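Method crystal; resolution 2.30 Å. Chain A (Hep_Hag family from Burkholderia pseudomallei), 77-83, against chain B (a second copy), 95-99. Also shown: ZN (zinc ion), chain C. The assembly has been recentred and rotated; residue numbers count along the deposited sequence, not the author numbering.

Chain A 77-83: SGSTAVG
Chain B, residues 95-99: AFGQG

Contact between two copies of a Hep_Hag family protein, chain A 77-83 against chain B 95-99, burying 242 Å², most of it on Phe B96 (60 Å²), Thr A80 (57 Å²) and Gln B98 (54 Å²), all buried. The touching parts run 149° apart, roughly antiparallel, with Gly A78 CA 5.7 Å from Gln B98 CA and Thr A80 CA 6.0 Å from Gly B97 CA. Strand A80-82 is extended (phi/psi near -135/120), so Thr A80 and Val A82 point toward chain B while Ala A81 points away. Phe B96 (-132/117) leaves its backbone sideways; chi1 178° (t) and chi2 72° bring the ring end nearer. Phe B96 CE1 lies 3.7 Å from Thr A80 CG2, which approaches obliquely, and 3.8 Å from Val A82 CG2 (chi1 t), an apolar contact at the ring edge. Thr A80 (chi1 m) thus offers a methyl to the ring and a hydroxyl to a water: Thr A80 OG1 donates to the water O at 2.8 Å. This O also accepts from Gln B98 N (3.0 Å) and donates to Gly A78 O (2.8 Å), bridging stretches without direct hydrogen bonds. Gln B98 (-59/127; chi1 t, chi2 -98°, chi3 -42°) packs CB 3.3 Å from Gly A78 O; Gln B98 OE1 binds ZN at 2.0 Å. Gly A78 (65/34) suits its positive phi; a CB would clash with Gln B98 OE1. Gly B97 (131/151) has angles calling for glycine.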

ATOM      1  N   SER A  77      -4.263  17.005   2.946  1.00 22.88           N
ATOM      2  CA  SER A  77      -5.540  16.839   2.257  1.00 23.12           C
ATOM      3  C   SER A  77      -5.478  15.620   1.349  1.00 21.55           C
ATOM      4  O   SER A  77      -4.597  15.508   0.518  1.00 21.23           O
ATOM      5  CB  SER A  77      -5.858  18.114   1.454  1.00 24.24           C
ATOM      6  OG  SER A  77      -7.199  18.109   1.026  1.00 27.34           O
ATOM      7  N   GLY A  78      -6.407  14.686   1.523  1.00 21.56           N
ATOM      8  CA  GLY A  78      -6.463  13.482   0.664  1.00 20.16           C
ATOM      9  C   GLY A  78      -5.239  12.606   0.863  1.00 19.60           C
ATOM     10  O   GLY A  78      -4.756  11.974  -0.072  1.00 19.48           O
ATOM     11  N   SER A  79      -4.738  12.573   2.086  1.00 18.65           N
ATOM     12  CA  SER A  79      -3.529  11.808   2.415  1.00 18.32           C
ATOM     13  C   SER A  79      -3.871  10.463   3.074  1.00 17.64           C
ATOM     14  O   SER A  79      -4.930  10.305   3.694  1.00 17.61           O
ATOM     15  CB  SER A  79      -2.643  12.602   3.378  1.00 18.21           C
ATOM     16  OG  SER A  79      -3.332  12.831   4.616  1.00 16.69           O
ATOM     17  N   THR A  80      -2.943   9.523   2.973  1.00 17.11           N
ATOM     18  CA  THR A  80      -3.145   8.160   3.452  1.00 16.29           C
ATOM     19  C   THR A  80      -1.816   7.735   4.078  1.00 16.81           C
ATOM     20  O   THR A  80      -0.738   7.857   3.453  1.00 16.71           O
ATOM     21  CB  THR A  80      -3.534   7.236   2.300  1.00 16.13           C
ATOM     22  OG1 THR A  80      -4.739   7.725   1.663  1.00 16.77           O
ATOM     23  CG2 THR A  80      -3.762   5.816   2.780  1.00 16.46           C
ATOM     24  N   ALA A  81      -1.871   7.268   5.326  1.00 16.31           N
ATOM     25  CA  ALA A  81      -0.665   6.776   5.999  1.00 15.88           C
ATOM     26  C   ALA A  81      -1.021   5.458   6.631  1.00 15.56           C
ATOM     27  O   ALA A  81      -1.971   5.402   7.442  1.00 15.83           O
ATOM     28  CB  ALA A  81      -0.164   7.778   7.057  1.00 15.13           C
ATOM     29  N   VAL A  82      -0.300   4.398   6.240  1.00 15.37           N
ATOM     30  CA  VAL A  82      -0.618   3.046   6.708  1.00 16.24           C
ATOM     31  C   VAL A  82       0.673   2.346   7.170  1.00 17.38           C
ATOM     32  O   VAL A  82       1.617   2.133   6.366  1.00 17.69           O
ATOM     33  CB  VAL A  82      -1.381   2.205   5.615  1.00 16.36           C
ATOM     34  CG1 VAL A  82      -1.527   0.744   6.013  1.00 16.10           C
ATOM     35  CG2 VAL A  82      -2.752   2.797   5.306  1.00 15.75           C
ATOM     36  N   GLY A  83       0.707   1.996   8.461  1.00 17.36           N
ATOM     37  CA  GLY A  83       1.883   1.423   9.096  1.00 17.73           C
ATOM     38  C   GLY A  83       2.098   2.129  10.424  1.00 18.92           C
ATOM     39  O   GLY A  83       1.754   3.313  10.579  1.00 19.22           O
TER
ATOM     40  N   ALA B  95      -5.626  -1.303  -4.742  1.00 16.31           N
ATOM     41  CA  ALA B  95      -5.540   0.147  -4.904  1.00 16.20           C
ATOM     42  C   ALA B  95      -5.177   0.766  -3.572  1.00 15.68           C
ATOM     43  O   ALA B  95      -5.776   0.464  -2.542  1.00 15.40           O
ATOM     44  CB  ALA B  95      -6.896   0.736  -5.439  1.00 14.83           C
ATOM     45  N   PHE B  96      -4.167   1.622  -3.611  1.00 16.19           N
ATOM     46  CA  PHE B  96      -3.646   2.285  -2.403  1.00 16.18           C
ATOM     47  C   PHE B  96      -3.519   3.778  -2.700  1.00 16.49           C
ATOM     48  O   PHE B  96      -2.766   4.194  -3.621  1.00 15.88           O
ATOM     49  CB  PHE B  96      -2.269   1.721  -1.981  1.00 16.14           C
ATOM     50  CG  PHE B  96      -1.695   2.427  -0.776  1.00 17.48           C
ATOM     51  CD1 PHE B  96      -2.249   2.231   0.494  1.00 17.32           C
ATOM     52  CD2 PHE B  96      -0.626   3.307  -0.906  1.00 17.19           C
ATOM     53  CE1 PHE B  96      -1.752   2.941   1.631  1.00 17.57           C
ATOM     54  CE2 PHE B  96      -0.136   3.998   0.214  1.00 18.29           C
ATOM     55  CZ  PHE B  96      -0.713   3.816   1.483  1.00 16.47           C
ATOM     56  N   GLY B  97      -4.289   4.572  -1.957  1.00 15.56           N
ATOM     57  CA  GLY B  97      -4.184   5.987  -2.064  1.00 15.95           C
ATOM     58  C   GLY B  97      -5.574   6.521  -2.236  1.00 16.78           C
ATOM     59  O   GLY B  97      -6.452   5.837  -2.771  1.00 16.54           O
ATOM     60  N   GLN B  98      -5.758   7.753  -1.774  1.00 16.20           N
ATOM     61  CA  GLN B  98      -7.047   8.412  -1.864  1.00 17.69           C
ATOM     62  C   GLN B  98      -7.458   8.499  -3.350  1.00 17.40           C
ATOM     63  O   GLN B  98      -6.690   8.966  -4.157  1.00 16.86           O
ATOM     64  CB  GLN B  98      -6.993   9.797  -1.187  1.00 15.82           C
ATOM     65  CG  GLN B  98      -8.350  10.434  -1.038  1.00 19.27           C
ATOM     66  CD  GLN B  98      -8.638  11.438  -2.132  1.00 21.78           C
ATOM     67  OE1 GLN B  98      -7.766  12.224  -2.518  1.00 23.97           O
ATOM     68  NE2 GLN B  98      -9.845  11.399  -2.665  1.00 22.84           N
ATOM     69  N   GLY B  99      -8.658   8.013  -3.669  1.00 18.17           N
ATOM     70  CA  GLY B  99      -9.222   8.024  -5.048  1.00 18.79           C
ATOM     71  C   GLY B  99      -8.494   7.133  -6.079  1.00 19.13           C
ATOM     72  O   GLY B  99      -8.726   7.277  -7.304  1.00 19.30           O
TER
HETATM   73 ZN    ZN C 184      -7.795  13.699  -3.872  1.00 29.12          ZN
HETATM   74  O   HOH W   1      -3.724   9.406  -0.350  1.00 12.97           O